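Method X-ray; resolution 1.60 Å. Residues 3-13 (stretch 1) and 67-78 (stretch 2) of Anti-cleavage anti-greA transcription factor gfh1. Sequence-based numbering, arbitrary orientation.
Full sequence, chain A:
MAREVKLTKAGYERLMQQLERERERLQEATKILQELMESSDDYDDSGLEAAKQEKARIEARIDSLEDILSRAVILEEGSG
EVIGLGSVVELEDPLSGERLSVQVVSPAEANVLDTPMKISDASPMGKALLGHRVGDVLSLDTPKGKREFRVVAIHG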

ATOM      1  N   ARG A   3      -4.189  -1.339 -16.011  1.00 36.21           N
ATOM      2  CA  ARG A   3      -4.916  -2.599 -15.673  1.00 35.95           C
ATOM      3  C   ARG A   3      -6.108  -2.298 -14.767  1.00 34.94           C
ATOM      4  O   ARG A   3      -6.077  -1.349 -13.985  1.00 34.84           O
ATOM      5  CB  ARG A   3      -3.969  -3.576 -14.969  1.00 38.22           C
ATOM      6  CG  ARG A   3      -4.553  -4.961 -14.740  1.00 40.88           C
ATOM      7  CD  ARG A   3      -3.591  -5.846 -13.956  1.00 43.21           C
ATOM      8  NE  ARG A   3      -4.083  -7.216 -13.833  1.00 44.84           N
ATOM      9  CZ  ARG A   3      -3.477  -8.172 -13.136  1.00 45.64           C
ATOM     10  NH1 ARG A   3      -2.348  -7.913 -12.489  1.00 45.74           N
ATOM     11  NH2 ARG A   3      -3.997  -9.391 -13.090  1.00 46.17           N
ATOM     12  N   GLU A   4      -7.154  -3.111 -14.881  1.00 32.94           N
ATOM     13  CA  GLU A   4      -8.364  -2.943 -14.078  1.00 30.70           C
ATOM     14  C   GLU A   4      -8.050  -2.929 -12.584  1.00 27.11           C
ATOM     15  O   GLU A   4      -7.094  -3.564 -12.137  1.00 28.35           O
ATOM     16  CB  GLU A   4      -9.354  -4.071 -14.382  1.00 32.54           C
ATOM     17  CG  GLU A   4      -8.772  -5.465 -14.197  1.00 35.71           C
ATOM     18  CD  GLU A   4      -9.773  -6.566 -14.492  1.00 37.83           C
ATOM     19  OE1 GLU A   4     -10.341  -6.575 -15.604  1.00 39.60           O
ATOM     20  OE2 GLU A   4      -9.988  -7.427 -13.612  1.00 38.59           O
ATOM     21  N   VAL A   5      -8.860  -2.205 -11.816  1.00 22.33           N
ATOM     22  CA  VAL A   5      -8.661  -2.111 -10.371  1.00 19.10           C
ATOM     23  C   VAL A   5      -9.914  -2.513  -9.609  1.00 16.26           C
ATOM     24  O   VAL A   5     -10.958  -1.877  -9.733  1.00 17.80           O
ATOM     25  CB  VAL A   5      -8.284  -0.674  -9.947  1.00 18.01           C
ATOM     26  CG1 VAL A   5      -8.056  -0.613  -8.442  1.00 19.23           C
ATOM     27  CG2 VAL A   5      -7.045  -0.223 -10.693  1.00 20.22           C
ATOM     28  N   LYS A   6      -9.802  -3.571  -8.817  1.00 13.65           N
ATOM     29  CA  LYS A   6     -10.925  -4.052  -8.027  1.00 12.13           C
ATOM     30  C   LYS A   6     -10.652  -3.768  -6.559  1.00 10.78           C
ATOM     31  O   LYS A   6      -9.542  -3.993  -6.075  1.00 10.77           O
ATOM     32  CB  LYS A   6     -11.107  -5.559  -8.223  1.00 13.00           C
ATOM     33  CG  LYS A   6     -11.514  -5.964  -9.627  1.00 15.99           C
ATOM     34  CD  LYS A   6     -11.584  -7.475  -9.762  1.00 18.69           C
ATOM     35  CE  LYS A   6     -10.227  -8.087 -10.097  1.00 24.79           C
ATOM     36  NZ  LYS A   6      -9.173  -7.819  -9.081  1.00 27.96           N
ATOM     37  N   LEU A   7     -11.660  -3.252  -5.861  1.00  9.55           N
ATOM     38  CA  LEU A   7     -11.543  -2.952  -4.437  1.00  7.95           C
ATOM     39  C   LEU A   7     -12.800  -3.392  -3.710  1.00  7.47           C
ATOM     40  O   LEU A   7     -13.891  -3.362  -4.275  1.00 10.49           O
ATOM     41  CB  LEU A   7     -11.373  -1.446  -4.205  1.00  7.97           C
ATOM     42  CG  LEU A   7     -10.025  -0.794  -4.505  1.00 10.11           C
ATOM     43  CD1 LEU A   7     -10.143   0.719  -4.362  1.00 10.52           C
ATOM     44  CD2 LEU A   7      -8.981  -1.330  -3.541  1.00 11.50           C
ATOM     45  N   THR A   8     -12.649  -3.818  -2.464  1.00  7.41           N
ATOM     46  CA  THR A   8     -13.815  -4.169  -1.669  1.00  8.64           C
ATOM     47  C   THR A   8     -14.203  -2.837  -1.034  1.00  8.09           C
ATOM     48  O   THR A   8     -13.465  -1.856  -1.140  1.00  7.03           O
ATOM     49  CB  THR A   8     -13.480  -5.150  -0.535  1.00  7.63           C
ATOM     50  OG1 THR A   8     -12.393  -4.624   0.235  1.00  7.46           O
ATOM     51  CG2 THR A   8     -13.098  -6.518  -1.086  1.00  9.96           C
ATOM     52  N   LYS A   9     -15.351  -2.790  -0.373  1.00  9.30           N
ATOM     53  CA  LYS A   9     -15.759  -1.555   0.276  1.00  9.95           C
ATOM     54  C   LYS A   9     -14.708  -1.166   1.311  1.00  8.96           C
ATOM     55  O   LYS A   9     -14.379   0.008   1.458  1.00  9.15           O
ATOM     56  CB  LYS A   9     -17.129  -1.731   0.935  1.00 12.38           C
ATOM     57  CG  LYS A   9     -18.234  -2.039  -0.066  1.00 18.04           C
ATOM     58  CD  LYS A   9     -19.603  -2.140   0.588  1.00 22.40           C
ATOM     59  CE  LYS A   9     -20.080  -0.796   1.112  1.00 25.08           C
ATOM     60  NZ  LYS A   9     -21.492  -0.865   1.581  1.00 27.71           N
ATOM     61  N   ALA A  10     -14.164  -2.158   2.012  1.00 10.00           N
ATOM     62  CA  ALA A  10     -13.147  -1.901   3.025  1.00  8.66           C
ATOM     63  C   ALA A  10     -11.861  -1.377   2.392  1.00  9.67           C
ATOM     64  O   ALA A  10     -11.237  -0.453   2.910  1.00  8.88           O
ATOM     65  CB  ALA A  10     -12.859  -3.176   3.810  1.00 10.59           C
ATOM     66  N   GLY A  11     -11.468  -1.971   1.269  1.00  8.59           N
ATOM     67  CA  GLY A  11     -10.253  -1.542   0.596  1.00  9.08           C
ATOM     68  C   GLY A  11     -10.353  -0.105   0.127  1.00  7.93           C
ATOM     69  O   GLY A  11      -9.400   0.670   0.254  1.00  8.01           O
ATOM     70  N   TYR A  12     -11.508   0.244  -0.432  1.00  7.64           N
ATOM     71  CA  TYR A  12     -11.746   1.600  -0.910  1.00  6.96           C
ATOM     72  C   TYR A  12     -11.689   2.556   0.277  1.00  8.49           C
ATOM     73  O   TYR A  12     -11.041   3.601   0.215  1.00  9.01           O
ATOM     74  CB  TYR A  12     -13.118   1.693  -1.580  1.00  9.80           C
ATOM     75  CG  TYR A  12     -13.391   3.037  -2.215  1.00  9.31           C
ATOM     76  CD1 TYR A  12     -13.120   3.259  -3.563  1.00 10.47           C
ATOM     77  CD2 TYR A  12     -13.914   4.088  -1.465  1.00 14.22           C
ATOM     78  CE1 TYR A  12     -13.367   4.501  -4.152  1.00 14.95           C
ATOM     79  CE2 TYR A  12     -14.160   5.328  -2.038  1.00 16.57           C
ATOM     80  CZ  TYR A  12     -13.886   5.530  -3.380  1.00 16.76           C
ATOM     81  OH  TYR A  12     -14.127   6.765  -3.943  1.00 20.67           O
ATOM     82  N   GLU A  13     -12.373   2.189   1.358  1.00  8.72           N
ATOM     83  CA  GLU A  13     -12.398   3.007   2.569  1.00  8.51           C
ATOM     84  C   GLU A  13     -10.991   3.289   3.082  1.00  9.32           C
ATOM     85  O   GLU A  13     -10.650   4.428   3.403  1.00 10.38           O
ATOM     86  CB  GLU A  13     -13.194   2.307   3.678  1.00 10.60           C
ATOM     87  CG  GLU A  13     -13.226   3.096   4.993  1.00 12.92           C
ATOM     88  CD  GLU A  13     -14.028   2.404   6.080  1.00 15.21           C
ATOM     89  OE1 GLU A  13     -15.089   1.830   5.757  1.00 18.92           O
ATOM     90  OE2 GLU A  13     -13.608   2.447   7.254  1.00 15.78           O
TER
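Stretch 2 (67-78) DILSRAVILEEG

How does stretch 2 run against stretch 1? It arrives as a helix, 67-71, whose axis crosses strand 5-7 at -80° with a closest approach of 8.1 Å, then straightens into strand 72-74, which lies beside strand 5-7 in parallel, 36° between their directions. Lys6 pairs with Val73 (CA to CA 5.0 Å) and Leu7 with Ile74 (CA to CA 5.1 Å).

Which backbone groups do the strands satisfy? Val73 N donates to Val5 O at 2.9 Å, Leu7 N to Val73 O at 3.0 Å, and Leu75 N to Leu7 O at 2.8 Å, so the bonds alternate between the chains as parallel pairing requires. Ile74 CA adds a CH contact to Leu7 O at 3.2 Å. Where the pairing offers Val5 N no partner, a water accepts a hydrogen bond from Val5 N (3.0 Å from N to the water) and donates to Arg71 O.

What holds the ends of the contact? Arg71 NH1 donates to Arg3 O at 3.1 Å, and a water bridges the same carbonyl to Arg71 NH2. Asp67 orients this guanidinium through a salt bridge, Arg71 NE to Asp67 OD2 at 2.9 Å. Beyond the strands, Thr8 caps its own helix, Gly11 N donating to Thr8 OG1 at 3.0 Å. The free Lys9 N and Ala10 N of that first turn each donate to a water, and both waters donate to Glu77 OE2; the one at Lys9 also donates to Leu75 O.

What fills the space between helix and strands? Leu7 CD1 packs on Ala72 CB at 3.4 Å, and Val5 CG1 meets Ile68 CG2 at 3.5 Å. Leu69 CD2 lies over one face of the Tyr12 ring, 3.5 Å from Tyr12 CD1, while a water links Tyr12 OH to Leu69 O.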

ATOM      1  N   ASP A  67      -5.409   7.806  -8.661  1.00 12.93           N
ATOM      2  CA  ASP A  67      -5.503   6.963  -9.846  1.00 15.76           C
ATOM      3  C   ASP A  67      -6.259   5.679  -9.528  1.00 16.10           C
ATOM      4  O   ASP A  67      -7.208   5.313 -10.225  1.00 17.07           O
ATOM      5  CB  ASP A  67      -4.107   6.604 -10.362  1.00 18.56           C
ATOM      6  CG  ASP A  67      -4.156   5.718 -11.593  1.00 20.39           C
ATOM      7  OD1 ASP A  67      -3.429   4.703 -11.628  1.00 25.12           O
ATOM      8  OD2 ASP A  67      -4.920   6.041 -12.527  1.00 23.82           O
ATOM      9  N   ILE A  68      -5.834   5.000  -8.470  1.00 13.77           N
ATOM     10  CA  ILE A  68      -6.463   3.749  -8.068  1.00 13.20           C
ATOM     11  C   ILE A  68      -7.913   3.931  -7.642  1.00 13.31           C
ATOM     12  O   ILE A  68      -8.793   3.195  -8.082  1.00 11.86           O
ATOM     13  CB  ILE A  68      -5.680   3.094  -6.923  1.00 13.95           C
ATOM     14  CG1 ILE A  68      -4.253   2.815  -7.393  1.00 18.56           C
ATOM     15  CG2 ILE A  68      -6.378   1.813  -6.467  1.00 16.31           C
ATOM     16  CD1 ILE A  68      -3.393   2.175  -6.365  1.00 20.81           C
ATOM     17  N   LEU A  69      -8.163   4.918  -6.792  1.00 12.05           N
ATOM     18  CA  LEU A  69      -9.511   5.169  -6.310  1.00 12.74           C
ATOM     19  C   LEU A  69     -10.493   5.585  -7.399  1.00 13.43           C
ATOM     20  O   LEU A  69     -11.651   5.164  -7.393  1.00 14.90           O
ATOM     21  CB  LEU A  69      -9.476   6.229  -5.206  1.00 11.97           C
ATOM     22  CG  LEU A  69      -8.936   5.741  -3.858  1.00 12.01           C
ATOM     23  CD1 LEU A  69      -8.712   6.935  -2.945  1.00 12.61           C
ATOM     24  CD2 LEU A  69      -9.921   4.756  -3.222  1.00 12.17           C
ATOM     25  N   SER A  70     -10.030   6.397  -8.341  1.00 13.22           N
ATOM     26  CA  SER A  70     -10.895   6.871  -9.412  1.00 14.96           C
ATOM     27  C   SER A  70     -11.256   5.790 -10.426  1.00 15.02           C
ATOM     28  O   SER A  70     -12.298   5.874 -11.080  1.00 18.31           O
ATOM     29  CB  SER A  70     -10.237   8.052 -10.137  1.00 15.43           C
ATOM     30  OG  SER A  70      -9.077   7.641 -10.840  1.00 17.04           O
ATOM     31  N   ARG A  71     -10.411   4.770 -10.549  1.00 14.47           N
ATOM     32  CA  ARG A  71     -10.660   3.703 -11.511  1.00 14.26           C
ATOM     33  C   ARG A  71     -11.182   2.422 -10.886  1.00 15.04           C
ATOM     34  O   ARG A  71     -11.503   1.462 -11.587  1.00 16.36           O
ATOM     35  CB  ARG A  71      -9.381   3.397 -12.291  1.00 18.65           C
ATOM     36  CG  ARG A  71      -8.864   4.592 -13.075  1.00 18.71           C
ATOM     37  CD  ARG A  71      -7.740   4.231 -14.035  1.00 23.23           C
ATOM     38  NE  ARG A  71      -6.545   3.738 -13.356  1.00 22.78           N
ATOM     39  CZ  ARG A  71      -6.265   2.453 -13.168  1.00 23.60           C
ATOM     40  NH1 ARG A  71      -7.096   1.518 -13.608  1.00 25.55           N
ATOM     41  NH2 ARG A  71      -5.152   2.102 -12.538  1.00 25.18           N
ATOM     42  N   ALA A  72     -11.280   2.412  -9.566  1.00 13.38           N
ATOM     43  CA  ALA A  72     -11.729   1.227  -8.858  1.00 13.23           C
ATOM     44  C   ALA A  72     -13.180   0.827  -9.071  1.00 13.57           C
ATOM     45  O   ALA A  72     -14.071   1.667  -9.200  1.00 13.61           O
ATOM     46  CB  ALA A  72     -11.466   1.396  -7.370  1.00 17.47           C
ATOM     47  N   VAL A  73     -13.392  -0.481  -9.123  1.00 12.95           N
ATOM     48  CA  VAL A  73     -14.720  -1.052  -9.243  1.00 12.66           C
ATOM     49  C   VAL A  73     -14.913  -1.671  -7.865  1.00 12.61           C
ATOM     50  O   VAL A  73     -14.060  -2.433  -7.402  1.00 13.09           O
ATOM     51  CB  VAL A  73     -14.783  -2.159 -10.309  1.00 13.13           C
ATOM     52  CG1 VAL A  73     -16.179  -2.773 -10.335  1.00 15.18           C
ATOM     53  CG2 VAL A  73     -14.423  -1.586 -11.673  1.00 16.67           C
ATOM     54  N   ILE A  74     -16.008  -1.323  -7.201  1.00 13.42           N
ATOM     55  CA  ILE A  74     -16.281  -1.846  -5.870  1.00 13.35           C
ATOM     56  C   ILE A  74     -16.964  -3.195  -5.967  1.00 12.84           C
ATOM     57  O   ILE A  74     -18.064  -3.315  -6.510  1.00 16.22           O
ATOM     58  CB  ILE A  74     -17.173  -0.888  -5.060  1.00 13.94           C
ATOM     59  CG1 ILE A  74     -16.492   0.476  -4.947  1.00 15.84           C
ATOM     60  CG2 ILE A  74     -17.434  -1.466  -3.674  1.00 15.05           C
ATOM     61  CD1 ILE A  74     -15.127   0.433  -4.295  1.00 16.98           C
ATOM     62  N   LEU A  75     -16.301  -4.212  -5.434  1.00 12.65           N
ATOM     63  CA  LEU A  75     -16.827  -5.558  -5.468  1.00 13.50           C
ATOM     64  C   LEU A  75     -17.871  -5.796  -4.402  1.00 14.72           C
ATOM     65  O   LEU A  75     -17.938  -5.099  -3.390  1.00 15.20           O
ATOM     66  CB  LEU A  75     -15.694  -6.576  -5.305  1.00 12.56           C
ATOM     67  CG  LEU A  75     -14.617  -6.525  -6.389  1.00 12.76           C
ATOM     68  CD1 LEU A  75     -13.526  -7.531  -6.063  1.00 12.59           C
ATOM     69  CD2 LEU A  75     -15.236  -6.823  -7.748  1.00 13.76           C
ATOM     70  N   GLU A  76     -18.696  -6.796  -4.658  1.00 16.31           N
ATOM     71  CA  GLU A  76     -19.743  -7.187  -3.745  1.00 17.31           C
ATOM     72  C   GLU A  76     -19.063  -7.915  -2.580  1.00 17.57           C
ATOM     73  O   GLU A  76     -18.036  -8.572  -2.765  1.00 16.93           O
ATOM     74  CB  GLU A  76     -20.698  -8.105  -4.498  1.00 18.77           C
ATOM     75  CG  GLU A  76     -21.873  -8.610  -3.726  1.00 20.48           C
ATOM     76  CD  GLU A  76     -22.780  -9.442  -4.601  1.00 19.95           C
ATOM     77  OE1 GLU A  76     -23.642 -10.142  -4.048  1.00 19.87           O
ATOM     78  OE2 GLU A  76     -22.629  -9.388  -5.843  1.00 20.57           O
ATOM     79  N   GLU A  77     -19.620  -7.790  -1.383  1.00 17.77           N
ATOM     80  CA  GLU A  77     -19.040  -8.446  -0.217  1.00 20.04           C
ATOM     81  C   GLU A  77     -19.025  -9.960  -0.409  1.00 19.58           C
ATOM     82  O   GLU A  77     -19.773 -10.494  -1.230  1.00 19.19           O
ATOM     83  CB  GLU A  77     -19.842  -8.099   1.037  1.00 23.76           C
ATOM     84  CG  GLU A  77     -18.975  -7.788   2.237  1.00 28.62           C
ATOM     85  CD  GLU A  77     -18.196  -6.502   2.054  1.00 31.57           C
ATOM     86  OE1 GLU A  77     -18.811  -5.417   2.143  1.00 34.56           O
ATOM     87  OE2 GLU A  77     -16.974  -6.575   1.805  1.00 30.79           O
ATOM     88  N   GLY A  78     -18.161 -10.638   0.342  1.00 20.25           N
ATOM     89  CA  GLY A  78     -18.057 -12.089   0.272  1.00 20.70           C
ATOM     90  C   GLY A  78     -17.939 -12.711  -1.108  1.00 20.59           C
ATOM     91  O   GLY A  78     -18.443 -13.814  -1.341  1.00 23.04           O
TER
HETATM   92  O   HOH W   1      -3.935  -0.335 -12.492  1.00 34.81           O
HETATM   93  O   HOH W   2     -10.866  -0.529 -13.254  1.00 20.54           O
HETATM   94  O   HOH W   3     -17.021  -5.073  -0.700  1.00 16.97           O
HETATM   95  O   HOH W   4     -15.340  -4.818   2.525  1.00 14.03           O
HETATM   96  O   HOH W   5     -13.622   7.122  -6.548  1.00 27.07           O